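Local coordinates for NO-binding heme-dependent sensor protein (PDB 4U9B) that binds nitric oxide at a heme group and probably acts as a gas sensor in bacterial signalling, at residues E24-H29 with R34-A39; D89-L94 with F147-H152; G97-I102 with H117-L122. All coordinates share one frame; numbering follows the deposited sequence.

Contact 1: E24-H29 with R34-A39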
loop_
_atom_site.group_PDB
_atom_site.type_symbol
_atom_site.label_atom_id
_atom_site.label_comp_id
_atom_site.label_asym_id
_atom_site.label_seq_id
_atom_site.Cartn_x
_atom_site.Cartn_y
_atom_site.Cartn_z
ATOM N N GLU A 24 4.227 -22.108 -3.926
ATOM C CA GLU A 24 3.124 -22.573 -4.765
ATOM C C GLU A 24 2.535 -21.401 -5.540
ATOM O O GLU A 24 2.302 -21.495 -6.744
ATOM C CB GLU A 24 2.022 -23.245 -3.938
ATOM C CG GLU A 24 0.877 -23.787 -4.800
ATOM C CD GLU A 24 -0.341 -24.191 -3.994
ATOM O OE1 GLU A 24 -0.306 -24.083 -2.749
ATOM O OE2 GLU A 24 -1.342 -24.612 -4.613
ATOM N N LEU A 25 2.295 -20.297 -4.837
ATOM C CA LEU A 25 1.755 -19.096 -5.456
ATOM C C LEU A 25 2.659 -18.583 -6.575
ATOM O O LEU A 25 2.174 -18.121 -7.605
ATOM C CB LEU A 25 1.550 -18.004 -4.402
ATOM C CG LEU A 25 0.414 -18.267 -3.408
ATOM C CD1 LEU A 25 0.553 -17.384 -2.178
ATOM C CD2 LEU A 25 -0.938 -18.050 -4.072
ATOM N N LEU A 26 3.970 -18.663 -6.377
ATOM C CA LEU A 26 4.907 -18.227 -7.408
ATOM C C LEU A 26 4.905 -19.179 -8.604
ATOM O O LEU A 26 4.992 -18.733 -9.748
ATOM C CB LEU A 26 6.324 -18.098 -6.838
ATOM C CG LEU A 26 6.586 -16.939 -5.868
ATOM C CD1 LEU A 26 8.085 -16.688 -5.737
ATOM C CD2 LEU A 26 5.879 -15.662 -6.292
ATOM N N GLU A 27 4.796 -20.480 -8.345
ATOM C CA GLU A 27 4.700 -21.461 -9.427
ATOM C C GLU A 27 3.474 -21.187 -10.289
ATOM O O GLU A 27 3.536 -21.248 -11.516
ATOM C CB GLU A 27 4.625 -22.886 -8.875
ATOM C CG GLU A 27 5.926 -23.418 -8.298
ATOM C CD GLU A 27 5.780 -24.820 -7.734
ATOM O OE1 GLU A 27 4.842 -25.536 -8.146
ATOM O OE2 GLU A 27 6.599 -25.206 -6.874
ATOM N N LYS A 28 2.363 -20.873 -9.632
ATOM C CA LYS A 28 1.100 -20.666 -10.326
ATOM C C LYS A 28 1.050 -19.355 -11.098
ATOM O O LYS A 28 0.482 -19.300 -12.186
ATOM C CB LYS A 28 -0.062 -20.691 -9.332
ATOM C CG LYS A 28 -0.381 -22.055 -8.755
ATOM C CD LYS A 28 -1.624 -22.008 -7.874
ATOM C CE LYS A 28 -2.893 -21.760 -8.685
ATOM N NZ LYS A 28 -4.102 -21.613 -7.821
ATOM N N HIS A 29 1.641 -18.303 -10.533
ATOM C CA HIS A 29 1.355 -16.942 -10.986
ATOM C C HIS A 29 2.557 -16.154 -11.513
ATOM O O HIS A 29 2.378 -15.074 -12.078
ATOM C CB HIS A 29 0.705 -16.169 -9.837
ATOM C CG HIS A 29 -0.526 -16.830 -9.301
ATOM N ND1 HIS A 29 -1.672 -16.980 -10.050
ATOM C CD2 HIS A 29 -0.787 -17.396 -8.099
ATOM C CE1 HIS A 29 -2.588 -17.605 -9.332
ATOM N NE2 HIS A 29 -2.075 -17.867 -8.143
ATOM N N ARG A 34 11.192 -17.346 -10.749
ATOM C CA ARG A 34 11.005 -15.956 -10.346
ATOM C C ARG A 34 11.639 -15.690 -8.983
ATOM O O ARG A 34 11.417 -16.427 -8.023
ATOM C CB ARG A 34 9.511 -15.596 -10.311
ATOM C CG ARG A 34 9.174 -14.272 -9.606
ATOM C CD ARG A 34 9.784 -13.068 -10.302
ATOM N NE ARG A 34 9.012 -12.651 -11.475
ATOM C CZ ARG A 34 9.484 -12.563 -12.718
ATOM N NH1 ARG A 34 10.748 -12.854 -12.996
ATOM N NH2 ARG A 34 8.682 -12.166 -13.696
ATOM N N VAL A 35 12.443 -14.635 -8.923
ATOM C CA VAL A 35 12.963 -14.113 -7.666
ATOM C C VAL A 35 12.745 -12.607 -7.676
ATOM O O VAL A 35 13.134 -11.929 -8.625
ATOM C CB VAL A 35 14.458 -14.431 -7.472
ATOM C CG1 VAL A 35 14.971 -13.830 -6.166
ATOM C CG2 VAL A 35 14.689 -15.935 -7.495
ATOM N N TYR A 36 12.114 -12.087 -6.631
ATOM C CA TYR A 36 11.791 -10.667 -6.585
ATOM C C TYR A 36 12.928 -9.845 -5.984
ATOM O O TYR A 36 13.166 -9.862 -4.778
ATOM C CB TYR A 36 10.492 -10.450 -5.811
ATOM C CG TYR A 36 9.286 -10.976 -6.559
ATOM C CD1 TYR A 36 8.874 -10.383 -7.745
ATOM C CD2 TYR A 36 8.570 -12.067 -6.090
ATOM C CE1 TYR A 36 7.778 -10.858 -8.440
ATOM C CE2 TYR A 36 7.473 -12.550 -6.780
ATOM C CZ TYR A 36 7.083 -11.943 -7.954
ATOM O OH TYR A 36 5.995 -12.417 -8.648
ATOM N N VAL A 37 13.631 -9.139 -6.862
ATOM C CA VAL A 37 14.693 -8.216 -6.479
ATOM C C VAL A 37 14.078 -6.866 -6.134
ATOM O O VAL A 37 13.364 -6.285 -6.949
ATOM C CB VAL A 37 15.723 -8.052 -7.617
ATOM C CG1 VAL A 37 16.749 -6.977 -7.283
ATOM C CG2 VAL A 37 16.406 -9.382 -7.909
ATOM N N SER A 38 14.372 -6.373 -4.934
ATOM C CA SER A 38 13.737 -5.167 -4.393
ATOM C C SER A 38 13.655 -4.004 -5.382
ATOM O O SER A 38 12.610 -3.363 -5.514
ATOM C CB SER A 38 14.486 -4.703 -3.143
ATOM O OG SER A 38 15.787 -4.231 -3.466
ATOM N N ALA A 39 14.757 -3.745 -6.079
ATOM C CA ALA A 39 14.883 -2.555 -6.914
ATOM C C ALA A 39 14.276 -2.722 -8.305
ATOM O O ALA A 39 14.070 -1.735 -9.011
ATOM C CB ALA A 39 16.355 -2.173 -7.041
#
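L26 meets Y36 and R34 where helix 19-29, one of the helices of the H-NOX fold, ends and the chain leaves it through a short turn, returning past L26 as an extended segment that then runs away from the helix. The pairing illustrates how a single leucine can fill the angle between a helix and the loop that follows it. E24 opens the segment, and its carbonyl takes the α-helical bond from K28 N. L25 then turns its side chain to V13 and I50, sealing the helix onto helices 3-17 and 44-58. L26 alone of this segment reaches the loop. Its CG stands anti to the carbonyl carbon (chi1 -71°), which sends the isobutyl group outward so that its two methyls divide the work. CD1 of L26 lies 4.0 Å from the backbone R34 O, whereas CD2 comes in at the rim of the Y36 ring, near its plane. Leucine and tyrosine run past one another in opposite senses. Further on, K28 NZ forms a salt bridge with D53 and H29 NE2 a hydrogen bond to it. E46 of helix 44-58 receives the loop's two polar ends: OE1 bonds Y36 OH and so holds the phenol's tip, while OE2 forms a salt bridge with R34 NH2. F6 stacks on the Y36 ring and Y42 meets it edge-to-face. Within the contact, R34 CG lies 3.5 Å above one face of that ring, toward the rim, and L26 CD2 sits at its edge, 3.5 Å from Y36 CE2.

Contact 2: D89-L94 with F147-H152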
loop_
_atom_site.group_PDB
_atom_site.type_symbol
_atom_site.label_atom_id
_atom_site.label_comp_id
_atom_site.label_asym_id
_atom_site.label_seq_id
_atom_site.Cartn_x
_atom_site.Cartn_y
_atom_site.Cartn_z
ATOM N N ASP A 89 7.170 13.981 12.027
ATOM C CA ASP A 89 6.982 14.003 13.475
ATOM C C ASP A 89 5.625 13.454 13.904
ATOM O O ASP A 89 5.447 13.068 15.061
ATOM C CB ASP A 89 7.138 15.432 14.001
ATOM C CG ASP A 89 8.580 15.901 14.007
ATOM O OD1 ASP A 89 9.457 15.129 14.450
ATOM O OD2 ASP A 89 8.836 17.043 13.569
ATOM N N ASP A 90 4.669 13.428 12.981
ATOM C CA ASP A 90 3.318 12.983 13.305
ATOM C C ASP A 90 2.570 12.476 12.077
ATOM O O ASP A 90 3.038 12.614 10.945
ATOM C CB ASP A 90 2.533 14.123 13.960
ATOM C CG ASP A 90 2.586 15.410 13.159
ATOM O OD1 ASP A 90 2.241 15.388 11.960
ATOM O OD2 ASP A 90 2.980 16.448 13.729
ATOM N N PHE A 91 1.400 11.894 12.321
ATOM C CA PHE A 91 0.591 11.284 11.271
ATOM C C PHE A 91 0.207 12.276 10.176
ATOM O O PHE A 91 0.357 11.982 8.991
ATOM C CB PHE A 91 -0.667 10.667 11.887
ATOM C CG PHE A 91 -1.628 10.102 10.879
ATOM C CD1 PHE A 91 -1.399 8.867 10.297
ATOM C CD2 PHE A 91 -2.772 10.800 10.529
ATOM C CE1 PHE A 91 -2.285 8.343 9.374
ATOM C CE2 PHE A 91 -3.665 10.280 9.609
ATOM C CZ PHE A 91 -3.421 9.051 9.030
ATOM N N THR A 92 -0.280 13.449 10.570
ATOM C CA THR A 92 -0.735 14.446 9.603
ATOM C C THR A 92 0.398 14.883 8.680
ATOM O O THR A 92 0.195 15.055 7.476
ATOM C CB THR A 92 -1.322 15.686 10.305
ATOM O OG1 THR A 92 -2.453 15.301 11.095
ATOM C CG2 THR A 92 -1.763 16.735 9.287
ATOM N N SER A 93 1.587 15.065 9.249
ATOM C CA SER A 93 2.754 15.481 8.477
ATOM C C SER A 93 3.098 14.448 7.409
ATOM O O SER A 93 3.410 14.801 6.272
ATOM C CB SER A 93 3.960 15.701 9.395
ATOM O OG SER A 93 3.627 16.538 10.488
ATOM N N LEU A 94 3.035 13.173 7.781
ATOM C CA LEU A 94 3.344 12.086 6.852
ATOM C C LEU A 94 2.370 12.082 5.681
ATOM O O LEU A 94 2.785 12.076 4.523
ATOM C CB LEU A 94 3.309 10.733 7.571
ATOM C CG LEU A 94 3.820 9.520 6.780
ATOM C CD1 LEU A 94 4.352 8.459 7.731
ATOM C CD2 LEU A 94 2.738 8.912 5.884
ATOM N N PHE A 147 -3.897 3.398 7.699
ATOM C CA PHE A 147 -4.126 2.813 9.014
ATOM C C PHE A 147 -2.807 2.333 9.610
ATOM O O PHE A 147 -2.583 2.443 10.815
ATOM C CB PHE A 147 -5.126 1.658 8.928
ATOM C CG PHE A 147 -6.559 2.098 8.855
ATOM C CD1 PHE A 147 -7.176 2.676 9.956
ATOM C CD2 PHE A 147 -7.298 1.921 7.698
ATOM C CE1 PHE A 147 -8.497 3.079 9.896
ATOM C CE2 PHE A 147 -8.624 2.320 7.637
ATOM C CZ PHE A 147 -9.220 2.900 8.736
ATOM N N GLY A 148 -1.936 1.800 8.759
ATOM C CA GLY A 148 -0.621 1.368 9.195
ATOM C C GLY A 148 0.191 2.540 9.713
ATOM O O GLY A 148 0.850 2.444 10.749
ATOM N N ALA A 149 0.140 3.649 8.983
ATOM C CA ALA A 149 0.850 4.861 9.375
ATOM C C ALA A 149 0.275 5.416 10.672
ATOM O O ALA A 149 1.003 5.946 11.506
ATOM C CB ALA A 149 0.770 5.902 8.273
ATOM N N ALA A 150 -1.038 5.290 10.833
ATOM C CA ALA A 150 -1.701 5.745 12.047
ATOM C C ALA A 150 -1.205 4.949 13.256
ATOM O O ALA A 150 -0.860 5.525 14.290
ATOM C CB ALA A 150 -3.204 5.626 11.900
ATOM N N GLN A 151 -1.159 3.625 13.115
ATOM C CA GLN A 151 -0.635 2.749 14.162
ATOM C C GLN A 151 0.781 3.144 14.563
ATOM O O GLN A 151 1.102 3.234 15.750
ATOM C CB GLN A 151 -0.642 1.292 13.694
ATOM C CG GLN A 151 -1.932 0.540 13.988
ATOM C CD GLN A 151 -2.065 0.138 15.448
ATOM O OE1 GLN A 151 -1.120 0.260 16.228
ATOM N NE2 GLN A 151 -3.245 -0.347 15.822
ATOM N N HIS A 152 1.619 3.369 13.557
ATOM C CA HIS A 152 3.004 3.779 13.758
ATOM C C HIS A 152 3.114 4.994 14.678
ATOM O O HIS A 152 3.963 5.033 15.569
ATOM C CB HIS A 152 3.646 4.086 12.404
ATOM C CG HIS A 152 5.067 4.548 12.492
ATOM N ND1 HIS A 152 6.124 3.678 12.653
ATOM C CD2 HIS A 152 5.606 5.787 12.427
ATOM C CE1 HIS A 152 7.252 4.363 12.690
ATOM N NE2 HIS A 152 6.966 5.645 12.555
#
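D90 OD1 accepts a hydrogen bond from S93 N at 2.8 Å, met nearly along the axis of the D90 carboxylate C-O bond and bent to 153° at the hydrogen. This is an N-cap: D90 precedes the first turn of helix 91-96 and satisfies an amide that no earlier carbonyl of the helix could serve. S93 OG also lies beside D90 OD1, but the modelled separation is too short to carry an argument. The next bond, L94 N to D90 O, belongs to the helix proper. F91 and L94, on this first turn, both point toward helix 139-152, and the example shows how alanines let an aromatic ring come close to a helix backbone. With CG anti to its backbone N (chi1 175°), F91 carries its ring onto the A149-A150 backbone. Its CD1 stops 3.6 Å from A150 CA, a contact that is oblique to the ring, while the carbonyl carbon of A149 lies at the edge near the ring plane. The two methyls flank the same corner: F91 CE1 is 4.1 Å from A149 CB and 3.8 Å from A150 CB. Three residues on, L94 CD2 touches A149 CB more loosely at 4.3 Å. No hydrogen bond crosses between the two segments; they meet by van der Waals packing. L94 belongs to the heme pocket and also packs on F74 of helix 62-80, which touches A149 as well. On the sheet side, F91 rests against I157 of strand 156-163 and against I176 and L178 of strand 172-179, placing the contact between helix 62-80, with the heme beside L94, and the antiparallel sheet.

Contact 3: G97-I102 with H117-L122. With HEM (protoporphyrin IX containing Fe), chain B; PO4 (phosphate ion), chain E.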
loop_
_atom_site.group_PDB
_atom_site.type_symbol
_atom_site.label_atom_id
_atom_site.label_comp_id
_atom_site.label_asym_id
_atom_site.label_seq_id
_atom_site.Cartn_x
_atom_site.Cartn_y
_atom_site.Cartn_z
ATOM N N GLY A 97 2.631 14.749 3.381
ATOM C CA GLY A 97 3.936 14.676 2.747
ATOM C C GLY A 97 4.078 13.558 1.731
ATOM O O GLY A 97 5.153 13.379 1.159
ATOM N N ILE A 98 3.011 12.798 1.501
ATOM C CA ILE A 98 3.066 11.715 0.523
ATOM C C ILE A 98 3.359 12.285 -0.863
ATOM O O ILE A 98 4.201 11.762 -1.593
ATOM C CB ILE A 98 1.747 10.900 0.480
ATOM C CG1 ILE A 98 1.511 10.190 1.818
ATOM C CG2 ILE A 98 1.789 9.868 -0.652
ATOM C CD1 ILE A 98 0.142 9.525 1.939
ATOM N N HIS A 99 2.671 13.367 -1.211
ATOM C CA HIS A 99 2.771 13.945 -2.546
ATOM C C HIS A 99 4.145 14.555 -2.802
ATOM O O HIS A 99 4.740 14.343 -3.856
ATOM C CB HIS A 99 1.693 15.013 -2.744
ATOM C CG HIS A 99 1.669 15.599 -4.120
ATOM N ND1 HIS A 99 2.050 16.897 -4.385
ATOM C CD2 HIS A 99 1.314 15.062 -5.311
ATOM C CE1 HIS A 99 1.927 17.134 -5.678
ATOM N NE2 HIS A 99 1.483 16.038 -6.264
ATOM N N ASP A 100 4.637 15.315 -1.830
ATOM C CA ASP A 100 5.907 16.019 -1.970
ATOM C C ASP A 100 7.086 15.138 -1.583
ATOM O O ASP A 100 7.938 14.809 -2.412
ATOM C CB ASP A 100 5.917 17.284 -1.106
ATOM C CG ASP A 100 4.916 18.322 -1.569
ATOM O OD1 ASP A 100 4.471 18.246 -2.734
ATOM O OD2 ASP A 100 4.584 19.223 -0.768
ATOM N N VAL A 101 7.116 14.753 -0.313
ATOM C CA VAL A 101 8.287 14.123 0.280
ATOM C C VAL A 101 8.447 12.657 -0.124
ATOM O O VAL A 101 9.497 12.274 -0.632
ATOM C CB VAL A 101 8.234 14.234 1.816
ATOM C CG1 VAL A 101 9.468 13.617 2.456
ATOM C CG2 VAL A 101 8.110 15.693 2.221
ATOM N N ILE A 102 7.419 11.840 0.099
ATOM C CA ILE A 102 7.512 10.414 -0.212
ATOM C C ILE A 102 7.792 10.201 -1.696
ATOM O O ILE A 102 8.695 9.446 -2.056
ATOM C CB ILE A 102 6.224 9.650 0.164
ATOM C CG1 ILE A 102 5.910 9.803 1.658
ATOM C CG2 ILE A 102 6.347 8.168 -0.211
ATOM C CD1 ILE A 102 6.838 9.061 2.579
ATOM N N HIS A 117 -1.136 8.618 -7.942
ATOM C CA HIS A 117 -1.360 10.045 -7.790
ATOM C C HIS A 117 -2.087 10.273 -6.477
ATOM O O HIS A 117 -3.235 9.857 -6.315
ATOM C CB HIS A 117 -2.165 10.602 -8.965
ATOM C CG HIS A 117 -1.428 10.566 -10.267
ATOM N ND1 HIS A 117 -0.502 11.523 -10.623
ATOM C CD2 HIS A 117 -1.475 9.687 -11.296
ATOM C CE1 HIS A 117 -0.013 11.236 -11.816
ATOM N NE2 HIS A 117 -0.587 10.128 -12.247
ATOM N N ILE A 118 -1.403 10.918 -5.538
ATOM C CA ILE A 118 -1.967 11.183 -4.227
ATOM C C ILE A 118 -1.790 12.659 -3.891
ATOM O O ILE A 118 -0.692 13.201 -3.994
ATOM C CB ILE A 118 -1.324 10.280 -3.145
ATOM C CG1 ILE A 118 -1.854 8.847 -3.304
ATOM C CG2 ILE A 118 -1.624 10.806 -1.740
ATOM C CD1 ILE A 118 -1.278 7.835 -2.331
ATOM N N ASN A 119 -2.892 13.297 -3.510
ATOM C CA ASN A 119 -2.899 14.703 -3.136
ATOM C C ASN A 119 -3.717 14.898 -1.873
ATOM O O ASN A 119 -4.839 14.406 -1.774
ATOM C CB ASN A 119 -3.468 15.564 -4.267
ATOM C CG ASN A 119 -2.589 15.566 -5.502
ATOM O OD1 ASN A 119 -1.769 16.467 -5.694
ATOM N ND2 ASN A 119 -2.759 14.559 -6.352
ATOM N N GLY A 120 -3.149 15.622 -0.915
ATOM C CA GLY A 120 -3.783 15.821 0.373
ATOM C C GLY A 120 -4.101 17.274 0.654
ATOM O O GLY A 120 -3.306 18.165 0.358
ATOM N N GLN A 121 -5.282 17.503 1.217
ATOM C CA GLN A 121 -5.664 18.812 1.729
ATOM C C GLN A 121 -5.997 18.690 3.207
ATOM O O GLN A 121 -6.800 17.844 3.600
ATOM C CB GLN A 121 -6.862 19.379 0.959
ATOM C CG GLN A 121 -6.553 19.761 -0.478
ATOM C CD GLN A 121 -5.504 20.855 -0.578
ATOM O OE1 GLN A 121 -5.408 21.721 0.292
ATOM N NE2 GLN A 121 -4.704 20.816 -1.639
ATOM N N LEU A 122 -5.361 19.525 4.024
ATOM C CA LEU A 122 -5.718 19.634 5.432
ATOM C C LEU A 122 -6.853 20.637 5.556
ATOM O O LEU A 122 -6.693 21.811 5.224
ATOM C CB LEU A 122 -4.518 20.066 6.280
ATOM C CG LEU A 122 -4.774 20.173 7.789
ATOM C CD1 LEU A 122 -5.207 18.834 8.372
ATOM C CD2 LEU A 122 -3.543 20.691 8.517
HETATM C CHA HEM B . 3.413 2.152 -3.842
HETATM C CHB HEM B . 0.339 4.720 -1.127
HETATM C CHC HEM B . 3.773 5.410 2.192
HETATM C CHD HEM B . 7.050 3.906 -1.051
HETATM C C1A HEM B . 2.251 2.633 -3.291
HETATM C C2A HEM B . 0.906 2.188 -3.599
HETATM C C3A HEM B . 0.065 2.901 -2.842
HETATM C C4A HEM B . 0.840 3.816 -2.035
HETATM C CMA HEM B . -1.469 2.791 -2.808
HETATM C CAA HEM B . 0.514 1.091 -4.616
HETATM C CBA HEM B . 0.765 1.559 -6.052
HETATM C CGA HEM B . -0.404 2.315 -6.645
HETATM O O1A HEM B . -0.306 2.718 -7.837
HETATM O O2A HEM B . -1.437 2.524 -5.955
HETATM C C1B HEM B . 0.971 5.087 0.035
HETATM C C2B HEM B . 0.342 5.693 1.188
HETATM C C3B HEM B . 1.299 5.900 2.112
HETATM C C4B HEM B . 2.549 5.402 1.565
HETATM C CMB HEM B . -1.166 6.030 1.225
HETATM C CAB HEM B . 1.204 6.501 3.535
HETATM C CBB HEM B . 0.066 6.585 4.231
HETATM C C1C HEM B . 4.974 5.067 1.604
HETATM C C2C HEM B . 6.272 5.137 2.235
HETATM C C3C HEM B . 7.199 4.738 1.356
HETATM C C4C HEM B . 6.508 4.384 0.123
HETATM C CMC HEM B . 6.515 5.610 3.683
HETATM C CAC HEM B . 8.714 4.673 1.684
HETATM C CBC HEM B . 9.662 4.521 0.753
HETATM C C1D HEM B . 6.379 3.214 -2.035
HETATM C C2D HEM B . 7.022 2.376 -3.020
HETATM C C3D HEM B . 5.891 1.831 -3.889
HETATM C C4D HEM B . 4.675 2.392 -3.350
HETATM C CMD HEM B . 8.527 2.081 -3.161
HETATM C CAD HEM B . 6.011 0.876 -5.089
HETATM C CBD HEM B . 6.183 1.671 -6.380
HETATM C CGD HEM B . 6.288 0.705 -7.530
HETATM O O1D HEM B . 5.841 -0.456 -7.361
HETATM O O2D HEM B . 6.811 1.088 -8.612
HETATM N NA HEM B . 2.174 3.623 -2.326
HETATM N NB HEM B . 2.311 4.920 0.297
HETATM N NC HEM B . 5.156 4.603 0.314
HETATM N ND HEM B . 5.003 3.200 -2.261
HETATM FE FE HEM B . 3.684 4.261 -1.100
HETATM P P PO4 E . -0.091 14.916 -9.510
HETATM O O1 PO4 E . 1.332 14.755 -9.031
HETATM O O2 PO4 E . -0.974 13.912 -8.807
HETATM O O3 PO4 E . -0.572 16.315 -9.199
HETATM O O4 PO4 E . -0.150 14.681 -11.000
#
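The pocket for heme and nitric oxide supplies the setting: I98, I102 and I118 line the heme pocket, and I98 and I102 also touch the gas molecule. Helix 98-109 opens here with a wider pi-type turn, I102 N bonding to G97 O, and meets strand 117-122, the segment axes inclined at 113°. On the buried side I98 CG2 touches I118 CG2 at 3.7 Å, the side chains crossing at a slant. Each isoleucine sets its CG2 against the other and sends CD1 to the porphyrin: I98 CD1 lies 3.6 Å from HEM CAB and I118 CD1 lies 3.7 Å from HEM CHB. On the outer side H99, its CG anti to the backbone N (chi1 -176°), reaches over the strand. H99 CD2 approaches I118 O obliquely, at 3.0 Å, and N119 OD1 sits above one face of the imidazole, toward its rim. That oxygen is close to H99 NE2, but the angle rules out a hydrogen bond. H99 NE2 instead donates at its ring edge to PO4 O1 (3.1 Å), while H117 ND1 and N119 ND2 both donate to PO4 O2, N119 ND2 nearly straight at 166°. The phosphate, probably from the crystallisation liquor, thus bridges helix and strand where no direct hydrogen bond does. H99 ND1 also donates to D100 OD1, from above the carboxylate plane. Bonds from both ring nitrogens would suit a protonated, cationic H99, an ionisation the neighbouring carboxylate and phosphate would tend to stabilise.

Along the chain contact 1 comes first and closes before the others begin; contact 3 falls wholly between the two segments of contact 2. Contact 1 lies across the chain's centre from them, its centre about 30 Å from that of contact 2 and about 31 Å from that of contact 3, and no atoms touch. Contacts 2 and 3 are neighbours, their centres about 13 Å apart. They use the successive helices 91-96 and 98-109 and meet directly where T92 CG2 packs on L122 CD1 at 4.1 Å. Contact 1 thus joins helix 19-29 to its following loop, away from the gas pocket, while contacts 2 and 3 join helix 91-96 to helix 139-152 and helix 98-109 to the sheet beside the heme.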